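Hypothetical protein EF3068 (Enterococcus faecalis, PDB 2B6C) is of unconfirmed function but is probably a DNA alkylation repair enzyme of the AlkD-like family, whose all-helical fold would bind DNA. Local coordinates at residues 86-91 / 126-131; 109-114 / 147-152; 115-118 / 123-126. All blocks are in the same frame, centred on the assembly; numbering follows the deposited sequence.

Interaction 1: 86-91 / 126-131; sequences FSLEEV and PTIFAL
Leu88 and Ile128 meet methyl to methyl, the CD1 of Leu88 lying 3.7 Å from the CD1 of Ile128 as the two side chains run antiparallel alongside each other. The Ile128 methyl is shared: Val91, one helical turn further along, brings its CG1 to within 4.0 Å of Ile128 CD1, its side chain lying crosswise to that of the isoleucine. On the more open side of the contact, Thr127 offers CG2 to Leu88 CD1 at 4.0 Å. Because Leu88 CG stands anti to its own backbone nitrogen (chi1 175°), the branch reaches across to helix 125-132, although its CB does not point there.

Behind this thin apolar layer, the start of helix 88-94 is fixed by a capping box. Ser87 N donates to Glu90 OE1 at 3.0 Å, with an N-H...O angle of 160°, meeting the carboxylate on its anti side and 28° out of its plane. The reciprocal bond, from Glu90 N to Ser87 OG, is weak. Lys53 forms a salt bridge with the same Glu90 oxygen, so the capping carboxylate has a cationic partner as well. Inward, Trp117 of helix 104-120 packs against both Val91 and Ile128.

Thr127 turns its methyl to the leucine while its hydroxyl is hydrogen-bonded to Glu124 OE2, which keeps the polar group away from the apolar seam. Across the two segments the contacts are therefore methyl to methyl, with no directional bond, and the indole packed against both sides adds a further apolar surface between them.

Interaction 2: 109-114 / 147-152; sequences AWRKFF and LQLMLK
The turn that lays Leu149 against Arg111 is closed by a short backbone hydrogen bond, Leu151 N to Gln148 O at 2.8 Å. It is a type I beta turn, running from Gln148 to Leu151 in the loop between helices 138-146 and 157-166, and it presents the Leu149 side chain to helix 104-120. There Leu149 CD1 sits over the centre of the Arg111 guanidinium, with CD1 to CZ at 3.5 Å. The methyl comes down on the flat face, the leucine side chain set nearly perpendicular to that of the arginine. Arginine reaches this position by a bent route: CG is anti to the backbone N, and the chain then folds at chi2 (-94°) and chi3 (-67°), bringing the guanidinium beneath the leucine.

A second contact is made by a methyl of Leu147. Its CD1 packs 3.7 Å from Phe114 CB and equally close to the Phe114 carbonyl carbon, so it presses on the root of the phenylalanine rather than on its ring. The ring extends off in another direction; Phe113 CD2 lies over the centre of one face, 3.9 Å above its plane, and Phe132 meets it edge-to-face. Gln148 turns away, its OE1 accepting a hydrogen bond from Asn156 N that braces the loop internally, and Gln185 NE2 ties Leu149 O to helix 173-186. Leu147 and Leu149 are the leucines that touch 109-114.

The 233 Å² buried here contain no hydrogen bond between the segments. Leu149 covers one face of the guanidinium and so does not block the in-plane directions of its N-H bonds. The loop thus meets segment 109-114 through leucine methyls, one of them laid on a cationic group.

Interaction 3: 115-118 / 123-126; sequences GSWV and TELP
The indole of Trp117 is met at its edge, close to the ring plane, by the aliphatic part of Glu124, while His121 stacks on the ring. This lies at the connection between two successive helices, 104-120 and 125-132, in an all-helical fold consistent with the HEAT-like repeats of AlkD relatives. Glu124 CB comes to 3.6 Å from Trp117 CZ3, and its CG is 3.8 Å from Trp117 CH2, so two methylenes run along the six-membered side of the indole. The glutamate bends at chi2 (-66°), carrying its carboxylate away from the ring towards Thr127, in the first turn of helix 125-132; the carboxylate and indole planes stand 41° apart. The apolar stem of the glutamate is thus spent on the tryptophan and its polar end on the following helix.

The neighbouring pair, Val118 and Leu125, closes the buried side of the connection, where their CA atoms approach to 5.5 Å. With Val118 CG1 anti to the backbone N (chi1 160°), this methyl is the one that comes closest, resting 3.7 Å from Leu125 CB.

How the interactions relate
Interactions 1 and 3 are the closest, their centres about 7 Å apart, and both use helix 125-132. Trp117 of interaction 3 is wedged between the helices of interaction 1, and its NE1 is hydrogen-bonded to Phe86 O at 2.9 Å, while Val118 CG2 lies 3.6 Å from Ile128 CB. Interaction 2, with its centre about 9 Å from interaction 3 and 13 Å from interaction 1, extends the same apolar layer: Leu151 CD1 reaches Leu125 CD1 at 3.5 Å, and Leu147 CD2 lies 4.1 Å from Ile128 CG2. Helix 104-120 thus joins all three, a worked example of how one central helix can knit successive elements of a helical-repeat protein.

Interaction 1: 86-91 / 126-131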
ATOM      1  N   PHE B  86      -9.334  -3.493  -6.603  1.00 13.59           N
ATOM      2  CA  PHE B  86     -10.402  -3.388  -7.595  1.00 13.52           C
ATOM      3  C   PHE B  86      -9.927  -3.485  -9.037  1.00 13.67           C
ATOM      4  O   PHE B  86      -8.986  -2.804  -9.434  1.00 12.79           O
ATOM      5  CB  PHE B  86     -11.225  -2.116  -7.396  1.00 13.47           C
ATOM      6  CG  PHE B  86     -11.742  -1.965  -6.017  1.00 13.09           C
ATOM      7  CD1 PHE B  86     -12.720  -2.849  -5.534  1.00 15.78           C
ATOM      8  CD2 PHE B  86     -11.257  -0.968  -5.188  1.00 12.25           C
ATOM      9  CE1 PHE B  86     -13.186  -2.743  -4.246  1.00 13.61           C
ATOM     10  CE2 PHE B  86     -11.734  -0.855  -3.858  1.00 11.03           C
ATOM     11  CZ  PHE B  86     -12.696  -1.739  -3.416  1.00 12.46           C
ATOM     12  N   SER B  87     -10.624  -4.313  -9.816  1.00 13.84           N
ATOM     13  CA  SER B  87     -10.463  -4.354 -11.263  1.00 14.70           C
ATOM     14  C   SER B  87     -11.157  -3.152 -11.895  1.00 15.22           C
ATOM     15  O   SER B  87     -11.894  -2.433 -11.216  1.00 15.98           O
ATOM     16  CB  SER B  87     -11.105  -5.620 -11.798  1.00 14.27           C
ATOM     17  OG  SER B  87     -12.476  -5.593 -11.463  1.00 14.77           O
ATOM     18  N   LEU B  88     -10.921  -2.939 -13.191  1.00 15.48           N
ATOM     19  CA  LEU B  88     -11.606  -1.897 -13.931  1.00 16.27           C
ATOM     20  C   LEU B  88     -13.111  -1.985 -13.757  1.00 17.34           C
ATOM     21  O   LEU B  88     -13.754  -0.982 -13.520  1.00 17.80           O
ATOM     22  CB  LEU B  88     -11.258  -1.943 -15.427  1.00 16.61           C
ATOM     23  CG  LEU B  88     -12.007  -0.967 -16.374  1.00 15.18           C
ATOM     24  CD1 LEU B  88     -11.813   0.502 -15.991  1.00 13.59           C
ATOM     25  CD2 LEU B  88     -11.531  -1.216 -17.803  1.00 16.40           C
ATOM     26  N   GLU B  89     -13.662  -3.187 -13.892  1.00 18.42           N
ATOM     27  CA  GLU B  89     -15.114  -3.382 -13.845  0.60 18.45           C
ATOM     28  C   GLU B  89     -15.712  -3.004 -12.488  1.00 18.47           C
ATOM     29  O   GLU B  89     -16.826  -2.436 -12.427  1.00 18.36           O
ATOM     30  CB  GLU B  89     -15.492  -4.813 -14.278  0.60 18.42           C
ATOM     31  CG  GLU B  89     -14.297  -5.814 -14.361  0.60 20.58           C
ATOM     32  CD  GLU B  89     -13.315  -5.546 -15.509  0.60 20.57           C
ATOM     33  OE1 GLU B  89     -12.087  -5.662 -15.286  0.60 16.54           O
ATOM     34  OE2 GLU B  89     -13.769  -5.222 -16.642  0.60 23.55           O
ATOM     35  N   GLU B  90     -14.984  -3.306 -11.408  1.00 18.33           N
ATOM     36  CA  GLU B  90     -15.385  -2.927 -10.058  1.00 17.96           C
ATOM     37  C   GLU B  90     -15.299  -1.435  -9.848  1.00 18.45           C
ATOM     38  O   GLU B  90     -16.150  -0.862  -9.152  1.00 18.82           O
ATOM     39  CB  GLU B  90     -14.573  -3.685  -8.998  1.00 17.60           C
ATOM     40  CG  GLU B  90     -14.858  -5.184  -9.006  1.00 16.98           C
ATOM     41  CD  GLU B  90     -13.840  -6.022  -8.245  1.00 18.80           C
ATOM     42  OE1 GLU B  90     -12.668  -5.637  -8.110  1.00 19.25           O
ATOM     43  OE2 GLU B  90     -14.197  -7.122  -7.793  1.00 24.16           O
ATOM     44  N   VAL B  91     -14.281  -0.789 -10.429  1.00 18.40           N
ATOM     45  CA  VAL B  91     -14.153   0.660 -10.285  1.00 18.99           C
ATOM     46  C   VAL B  91     -15.295   1.360 -11.022  1.00 19.00           C
ATOM     47  O   VAL B  91     -15.872   2.322 -10.507  1.00 17.48           O
ATOM     48  CB  VAL B  91     -12.742   1.210 -10.733  1.00 19.41           C
ATOM     49  CG1 VAL B  91     -12.734   2.736 -10.809  1.00 20.65           C
ATOM     50  CG2 VAL B  91     -11.704   0.793  -9.723  1.00 20.82           C
ATOM     51  N   PRO B 126      -8.025   7.569 -19.563  1.00 17.44           N
ATOM     52  CA  PRO B 126      -9.113   7.927 -20.495  1.00 17.32           C
ATOM     53  C   PRO B 126     -10.448   7.215 -20.272  1.00 16.50           C
ATOM     54  O   PRO B 126     -11.512   7.827 -20.443  1.00 16.40           O
ATOM     55  CB  PRO B 126      -8.517   7.535 -21.877  1.00 17.16           C
ATOM     56  CG  PRO B 126      -7.055   7.749 -21.669  1.00 16.51           C
ATOM     57  CD  PRO B 126      -6.834   7.128 -20.324  1.00 17.20           C
ATOM     58  N   THR B 127     -10.390   5.951 -19.879  1.00 16.46           N
ATOM     59  CA  THR B 127     -11.575   5.153 -19.603  1.00 17.09           C
ATOM     60  C   THR B 127     -12.356   5.672 -18.385  1.00 16.88           C
ATOM     61  O   THR B 127     -13.575   5.821 -18.444  1.00 16.80           O
ATOM     62  CB  THR B 127     -11.180   3.676 -19.384  1.00 17.69           C
ATOM     63  OG1 THR B 127     -10.415   3.223 -20.520  1.00 21.84           O
ATOM     64  CG2 THR B 127     -12.402   2.800 -19.250  1.00 17.30           C
ATOM     65  N   ILE B 128     -11.652   5.952 -17.288  1.00 16.44           N
ATOM     66  CA  ILE B 128     -12.284   6.494 -16.097  1.00 15.99           C
ATOM     67  C   ILE B 128     -12.784   7.925 -16.328  1.00 16.14           C
ATOM     68  O   ILE B 128     -13.910   8.257 -15.989  1.00 15.63           O
ATOM     69  CB  ILE B 128     -11.372   6.431 -14.863  1.00 16.00           C
ATOM     70  CG1 ILE B 128     -10.932   4.971 -14.589  1.00 16.12           C
ATOM     71  CG2 ILE B 128     -12.092   7.069 -13.638  1.00 14.40           C
ATOM     72  CD1 ILE B 128     -12.077   3.890 -14.607  1.00 12.15           C
ATOM     73  N   PHE B 129     -11.949   8.764 -16.921  1.00 16.06           N
ATOM     74  CA  PHE B 129     -12.410  10.071 -17.351  1.00 15.96           C
ATOM     75  C   PHE B 129     -13.733  10.024 -18.159  1.00 16.15           C
ATOM     76  O   PHE B 129     -14.631  10.789 -17.872  1.00 16.92           O
ATOM     77  CB  PHE B 129     -11.305  10.832 -18.082  1.00 15.82           C
ATOM     78  CG  PHE B 129     -11.727  12.221 -18.546  1.00 16.16           C
ATOM     79  CD1 PHE B 129     -12.325  12.396 -19.795  1.00 13.41           C
ATOM     80  CD2 PHE B 129     -11.536  13.320 -17.724  1.00 12.47           C
ATOM     81  CE1 PHE B 129     -12.732  13.668 -20.215  1.00 15.08           C
ATOM     82  CE2 PHE B 129     -11.919  14.611 -18.133  1.00 14.67           C
ATOM     83  CZ  PHE B 129     -12.532  14.780 -19.388  1.00 14.69           C
ATOM     84  N   ALA B 130     -13.847   9.132 -19.146  1.00 16.93           N
ATOM     85  CA  ALA B 130     -15.047   9.065 -19.985  1.00 17.05           C
ATOM     86  C   ALA B 130     -16.315   8.631 -19.232  1.00 17.43           C
ATOM     87  O   ALA B 130     -17.424   8.940 -19.690  1.00 17.10           O
ATOM     88  CB  ALA B 130     -14.814   8.175 -21.234  1.00 16.75           C
ATOM     89  N   LEU B 131     -16.157   7.925 -18.102  1.00 17.77           N
ATOM     90  CA  LEU B 131     -17.283   7.570 -17.229  1.00 18.59           C
ATOM     91  C   LEU B 131     -18.006   8.828 -16.753  1.00 18.23           C
ATOM     92  O   LEU B 131     -19.232   8.873 -16.661  1.00 18.72           O
ATOM     93  CB  LEU B 131     -16.801   6.837 -15.961  1.00 19.08           C
ATOM     94  CG  LEU B 131     -16.370   5.385 -15.973  1.00 20.60           C
ATOM     95  CD1 LEU B 131     -15.966   4.972 -14.534  1.00 21.58           C
ATOM     96  CD2 LEU B 131     -17.486   4.496 -16.565  1.00 21.88           C
TER

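Interaction 2: 109-114 / 147-152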
ATOM      1  N   ALA B 109     -14.251  13.200  -1.778  1.00 15.18           N
ATOM      2  CA  ALA B 109     -13.699  11.902  -1.289  1.00 14.61           C
ATOM      3  C   ALA B 109     -13.764  10.809  -2.370  1.00 14.71           C
ATOM      4  O   ALA B 109     -12.782  10.095  -2.574  1.00 14.62           O
ATOM      5  CB  ALA B 109     -14.372  11.442   0.006  1.00 13.35           C
ATOM      6  N   TRP B 110     -14.904  10.662  -3.068  1.00 14.89           N
ATOM      7  CA  TRP B 110     -14.963   9.729  -4.222  1.00 15.19           C
ATOM      8  C   TRP B 110     -13.946  10.077  -5.322  1.00 15.17           C
ATOM      9  O   TRP B 110     -13.336   9.180  -5.906  1.00 14.14           O
ATOM     10  CB  TRP B 110     -16.356   9.648  -4.876  1.00 14.32           C
ATOM     11  CG  TRP B 110     -17.333   8.821  -4.094  1.00 15.71           C
ATOM     12  CD1 TRP B 110     -18.536   9.242  -3.554  1.00 15.05           C
ATOM     13  CD2 TRP B 110     -17.209   7.429  -3.767  1.00 14.37           C
ATOM     14  NE1 TRP B 110     -19.152   8.193  -2.909  1.00 15.08           N
ATOM     15  CE2 TRP B 110     -18.371   7.070  -3.033  1.00 12.81           C
ATOM     16  CE3 TRP B 110     -16.235   6.441  -4.046  1.00 13.40           C
ATOM     17  CZ2 TRP B 110     -18.574   5.774  -2.525  1.00 12.39           C
ATOM     18  CZ3 TRP B 110     -16.449   5.135  -3.563  1.00 15.97           C
ATOM     19  CH2 TRP B 110     -17.616   4.817  -2.805  1.00 14.25           C
ATOM     20  N   ARG B 111     -13.775  11.371  -5.594  1.00 14.75           N
ATOM     21  CA  ARG B 111     -12.853  11.816  -6.621  1.00 14.93           C
ATOM     22  C   ARG B 111     -11.426  11.342  -6.298  1.00 15.39           C
ATOM     23  O   ARG B 111     -10.697  10.858  -7.194  1.00 16.29           O
ATOM     24  CB  ARG B 111     -12.900  13.345  -6.802  1.00 15.16           C
ATOM     25  CG  ARG B 111     -11.806  13.871  -7.796  1.00 15.67           C
ATOM     26  CD  ARG B 111     -10.545  14.302  -7.029  1.00 17.50           C
ATOM     27  NE  ARG B 111     -10.857  15.476  -6.214  1.00 18.19           N
ATOM     28  CZ  ARG B 111     -10.101  15.919  -5.219  1.00 21.01           C
ATOM     29  NH1 ARG B 111      -8.980  15.286  -4.921  1.00 20.68           N
ATOM     30  NH2 ARG B 111     -10.462  17.002  -4.538  1.00 21.69           N
ATOM     31  N   LYS B 112     -11.056  11.477  -5.028  1.00 16.38           N
ATOM     32  CA  LYS B 112      -9.790  10.949  -4.508  1.00 18.10           C
ATOM     33  C   LYS B 112      -9.640   9.459  -4.724  1.00 17.13           C
ATOM     34  O   LYS B 112      -8.580   9.024  -5.105  1.00 18.28           O
ATOM     35  CB  LYS B 112      -9.591  11.289  -3.028  1.00 17.75           C
ATOM     36  CG  LYS B 112      -9.227  12.714  -2.835  1.00 23.18           C
ATOM     37  CD  LYS B 112      -9.270  13.151  -1.350  1.00 28.19           C
ATOM     38  CE  LYS B 112      -9.718  14.614  -1.214  1.00 30.34           C
ATOM     39  NZ  LYS B 112      -9.257  15.256   0.064  1.00 32.64           N
ATOM     40  N   PHE B 113     -10.701   8.687  -4.489  1.00 17.17           N
ATOM     41  CA  PHE B 113     -10.690   7.272  -4.836  1.00 16.73           C
ATOM     42  C   PHE B 113     -10.415   7.012  -6.329  1.00 16.89           C
ATOM     43  O   PHE B 113      -9.525   6.201  -6.663  1.00 16.58           O
ATOM     44  CB  PHE B 113     -11.978   6.578  -4.384  1.00 16.75           C
ATOM     45  CG  PHE B 113     -12.110   5.186  -4.899  1.00 15.93           C
ATOM     46  CD1 PHE B 113     -11.347   4.144  -4.342  1.00 16.44           C
ATOM     47  CD2 PHE B 113     -12.978   4.908  -5.949  1.00 15.62           C
ATOM     48  CE1 PHE B 113     -11.475   2.836  -4.813  1.00 15.78           C
ATOM     49  CE2 PHE B 113     -13.111   3.632  -6.439  1.00 15.78           C
ATOM     50  CZ  PHE B 113     -12.363   2.574  -5.856  1.00 17.80           C
ATOM     51  N   PHE B 114     -11.166   7.671  -7.218  1.00 16.84           N
ATOM     52  CA  PHE B 114     -10.960   7.498  -8.675  1.00 17.18           C
ATOM     53  C   PHE B 114      -9.583   7.989  -9.132  1.00 17.03           C
ATOM     54  O   PHE B 114      -8.964   7.388 -10.013  1.00 17.73           O
ATOM     55  CB  PHE B 114     -12.123   8.104  -9.504  1.00 16.35           C
ATOM     56  CG  PHE B 114     -13.436   7.360  -9.303  1.00 17.16           C
ATOM     57  CD1 PHE B 114     -13.668   6.138  -9.950  1.00 13.24           C
ATOM     58  CD2 PHE B 114     -14.411   7.855  -8.452  1.00 15.07           C
ATOM     59  CE1 PHE B 114     -14.860   5.426  -9.746  1.00 13.92           C
ATOM     60  CE2 PHE B 114     -15.600   7.159  -8.231  1.00 17.59           C
ATOM     61  CZ  PHE B 114     -15.823   5.928  -8.878  1.00 13.72           C
ATOM     62  N   LEU B 147     -10.458  14.821 -11.616  1.00 16.93           N
ATOM     63  CA  LEU B 147      -9.858  13.479 -11.626  1.00 16.47           C
ATOM     64  C   LEU B 147      -8.333  13.539 -11.537  1.00 17.79           C
ATOM     65  O   LEU B 147      -7.701  12.679 -10.908  1.00 17.01           O
ATOM     66  CB  LEU B 147     -10.277  12.701 -12.885  1.00 17.07           C
ATOM     67  CG  LEU B 147      -9.822  11.236 -13.014  1.00 17.40           C
ATOM     68  CD1 LEU B 147     -10.286  10.393 -11.807  1.00 13.28           C
ATOM     69  CD2 LEU B 147     -10.301  10.647 -14.333  1.00 15.41           C
ATOM     70  N   GLN B 148      -7.751  14.584 -12.133  1.00 16.65           N
ATOM     71  CA  GLN B 148      -6.305  14.633 -12.337  1.00 16.22           C
ATOM     72  C   GLN B 148      -5.539  15.576 -11.392  1.00 16.48           C
ATOM     73  O   GLN B 148      -4.360  15.818 -11.612  1.00 15.67           O
ATOM     74  CB  GLN B 148      -6.034  15.010 -13.790  1.00 16.00           C
ATOM     75  CG  GLN B 148      -6.930  14.235 -14.786  1.00 14.76           C
ATOM     76  CD  GLN B 148      -6.412  14.333 -16.185  1.00 13.34           C
ATOM     77  OE1 GLN B 148      -5.376  13.742 -16.516  1.00 13.57           O
ATOM     78  NE2 GLN B 148      -7.075  15.128 -17.003  1.00 11.74           N
ATOM     79  N   LEU B 149      -6.199  16.057 -10.328  1.00 16.25           N
ATOM     80  CA  LEU B 149      -5.631  17.075  -9.414  1.00 18.37           C
ATOM     81  C   LEU B 149      -4.298  16.665  -8.839  1.00 19.63           C
ATOM     82  O   LEU B 149      -3.451  17.511  -8.552  1.00 20.47           O
ATOM     83  CB  LEU B 149      -6.568  17.361  -8.234  1.00 17.27           C
ATOM     84  CG  LEU B 149      -7.862  18.124  -8.505  1.00 19.10           C
ATOM     85  CD1 LEU B 149      -8.621  18.454  -7.201  1.00 17.97           C
ATOM     86  CD2 LEU B 149      -7.614  19.375  -9.300  1.00 16.91           C
HETATM   87  N   MSE B 150      -4.129  15.362  -8.629  1.00 20.84           N
HETATM   88  CA  MSE B 150      -2.895  14.873  -8.052  1.00 22.17           C
HETATM   89  C   MSE B 150      -1.969  14.231  -9.085  1.00 20.95           C
HETATM   90  O   MSE B 150      -0.977  13.657  -8.706  1.00 21.06           O
HETATM   91  CB  MSE B 150      -3.189  13.908  -6.884  1.00 23.52           C
HETATM   92  CG  MSE B 150      -3.993  14.563  -5.731  1.00 28.40           C
HETATM   93 SE   MSE B 150      -3.131  16.179  -5.046  0.75 39.08          SE
HETATM   94  CE  MSE B 150      -4.596  17.353  -4.987  1.00 33.23           C
ATOM     95  N   LEU B 151      -2.284  14.329 -10.376  1.00 19.76           N
ATOM     96  CA  LEU B 151      -1.494  13.616 -11.394  1.00 19.82           C
ATOM     97  C   LEU B 151      -0.218  14.316 -11.890  1.00 20.49           C
ATOM     98  O   LEU B 151       0.663  13.671 -12.504  1.00 19.72           O
ATOM     99  CB  LEU B 151      -2.370  13.207 -12.587  1.00 18.95           C
ATOM    100  CG  LEU B 151      -3.366  12.103 -12.216  1.00 19.74           C
ATOM    101  CD1 LEU B 151      -4.188  11.657 -13.411  1.00 17.53           C
ATOM    102  CD2 LEU B 151      -2.674  10.923 -11.526  1.00 21.39           C
ATOM    103  N   LYS B 152      -0.130  15.624 -11.638  1.00 20.14           N
ATOM    104  CA  LYS B 152       1.056  16.407 -11.991  1.00 21.25           C
ATOM    105  C   LYS B 152       1.451  16.247 -13.454  1.00 21.58           C
ATOM    106  O   LYS B 152       0.668  16.581 -14.339  1.00 21.45           O
ATOM    107  CB  LYS B 152       2.217  16.082 -11.049  1.00 21.69           C
ATOM    108  CG  LYS B 152       1.901  16.412  -9.601  1.00 22.53           C
ATOM    109  CD  LYS B 152       2.989  15.958  -8.716  1.00 26.52           C
ATOM    110  CE  LYS B 152       2.644  16.236  -7.262  1.00 31.46           C
ATOM    111  NZ  LYS B 152       3.576  15.461  -6.372  1.00 36.46           N
TER

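Interaction 3: 115-118 / 123-126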
ATOM      1  N   GLY B 115      -9.092   9.058  -8.509  1.00 17.48           N
ATOM      2  CA  GLY B 115      -7.782   9.605  -8.863  1.00 16.55           C
ATOM      3  C   GLY B 115      -6.678   8.670  -8.421  1.00 16.42           C
ATOM      4  O   GLY B 115      -5.681   8.512  -9.128  1.00 15.32           O
ATOM      5  N   SER B 116      -6.834   8.066  -7.239  1.00 16.64           N
ATOM      6  CA  SER B 116      -5.837   7.099  -6.757  1.00 17.73           C
ATOM      7  C   SER B 116      -5.770   5.861  -7.628  1.00 16.58           C
ATOM      8  O   SER B 116      -4.672   5.349  -7.856  1.00 16.62           O
ATOM      9  CB  SER B 116      -6.081   6.646  -5.320  1.00 17.24           C
ATOM     10  OG  SER B 116      -6.191   7.817  -4.561  1.00 25.70           O
ATOM     11  N   TRP B 117      -6.941   5.370  -8.048  1.00 16.12           N
ATOM     12  CA  TRP B 117      -7.033   4.180  -8.870  1.00 15.26           C
ATOM     13  C   TRP B 117      -6.390   4.416 -10.227  1.00 15.23           C
ATOM     14  O   TRP B 117      -5.629   3.577 -10.730  1.00 15.06           O
ATOM     15  CB  TRP B 117      -8.478   3.701  -9.011  1.00 14.92           C
ATOM     16  CG  TRP B 117      -8.535   2.306  -9.595  1.00 15.80           C
ATOM     17  CD1 TRP B 117      -8.463   1.124  -8.919  1.00 15.84           C
ATOM     18  CD2 TRP B 117      -8.626   1.967 -10.992  1.00 15.13           C
ATOM     19  NE1 TRP B 117      -8.521   0.073  -9.799  1.00 15.03           N
ATOM     20  CE2 TRP B 117      -8.623   0.562 -11.080  1.00 15.34           C
ATOM     21  CE3 TRP B 117      -8.717   2.728 -12.177  1.00 15.91           C
ATOM     22  CZ2 TRP B 117      -8.704  -0.127 -12.319  1.00 15.56           C
ATOM     23  CZ3 TRP B 117      -8.795   2.045 -13.415  1.00 15.22           C
ATOM     24  CH2 TRP B 117      -8.782   0.633 -13.467  1.00 16.20           C
ATOM     25  N   VAL B 118      -6.712   5.561 -10.820  1.00 14.85           N
ATOM     26  CA  VAL B 118      -6.091   5.998 -12.063  1.00 15.24           C
ATOM     27  C   VAL B 118      -4.563   6.216 -11.880  1.00 15.03           C
ATOM     28  O   VAL B 118      -3.795   5.792 -12.711  1.00 15.54           O
ATOM     29  CB  VAL B 118      -6.820   7.276 -12.601  1.00 15.39           C
ATOM     30  CG1 VAL B 118      -5.971   8.028 -13.545  1.00 16.48           C
ATOM     31  CG2 VAL B 118      -8.150   6.904 -13.254  1.00 15.49           C
ATOM     32  N   THR B 123      -2.893   3.882 -17.756  1.00 19.73           N
ATOM     33  CA  THR B 123      -3.442   3.554 -19.062  1.00 20.22           C
ATOM     34  C   THR B 123      -4.984   3.577 -19.089  1.00 20.64           C
ATOM     35  O   THR B 123      -5.569   3.737 -20.171  1.00 20.83           O
ATOM     36  CB  THR B 123      -2.904   2.193 -19.606  1.00 19.88           C
ATOM     37  OG1 THR B 123      -3.307   1.119 -18.737  1.00 20.18           O
ATOM     38  CG2 THR B 123      -1.363   2.230 -19.716  1.00 19.02           C
ATOM     39  N   GLU B 124      -5.625   3.430 -17.922  1.00 20.14           N
ATOM     40  CA  GLU B 124      -7.095   3.520 -17.826  1.00 20.40           C
ATOM     41  C   GLU B 124      -7.635   4.916 -17.540  1.00 19.77           C
ATOM     42  O   GLU B 124      -8.833   5.068 -17.306  1.00 21.43           O
ATOM     43  CB  GLU B 124      -7.647   2.573 -16.762  1.00 20.20           C
ATOM     44  CG  GLU B 124      -7.347   1.111 -17.000  1.00 24.07           C
ATOM     45  CD  GLU B 124      -8.024   0.541 -18.218  1.00 25.88           C
ATOM     46  OE1 GLU B 124      -7.679  -0.597 -18.550  1.00 30.09           O
ATOM     47  OE2 GLU B 124      -8.902   1.199 -18.836  1.00 29.49           O
ATOM     48  N   LEU B 125      -6.762   5.917 -17.491  1.00 18.85           N
ATOM     49  CA  LEU B 125      -7.174   7.306 -17.243  0.50 18.68           C
ATOM     50  C   LEU B 125      -8.266   7.745 -18.236  1.00 18.47           C
ATOM     51  O   LEU B 125      -9.325   8.242 -17.812  1.00 18.31           O
ATOM     52  CB  LEU B 125      -5.976   8.276 -17.277  0.50 18.23           C
ATOM     53  CG  LEU B 125      -6.151   9.786 -16.989  0.50 18.96           C
ATOM     54  CD1 LEU B 125      -4.810  10.413 -16.666  0.50 19.30           C
ATOM     55  CD2 LEU B 125      -6.816  10.572 -18.108  0.50 17.99           C
ATOM     56  N   PRO B 126      -8.025   7.569 -19.563  1.00 17.44           N
ATOM     57  CA  PRO B 126      -9.113   7.927 -20.495  1.00 17.32           C
ATOM     58  C   PRO B 126     -10.448   7.215 -20.272  1.00 16.50           C
ATOM     59  O   PRO B 126     -11.512   7.827 -20.443  1.00 16.40           O
ATOM     60  CB  PRO B 126      -8.517   7.535 -21.877  1.00 17.16           C
ATOM     61  CG  PRO B 126      -7.055   7.749 -21.669  1.00 16.51           C
ATOM     62  CD  PRO B 126      -6.834   7.128 -20.324  1.00 17.20           C
TER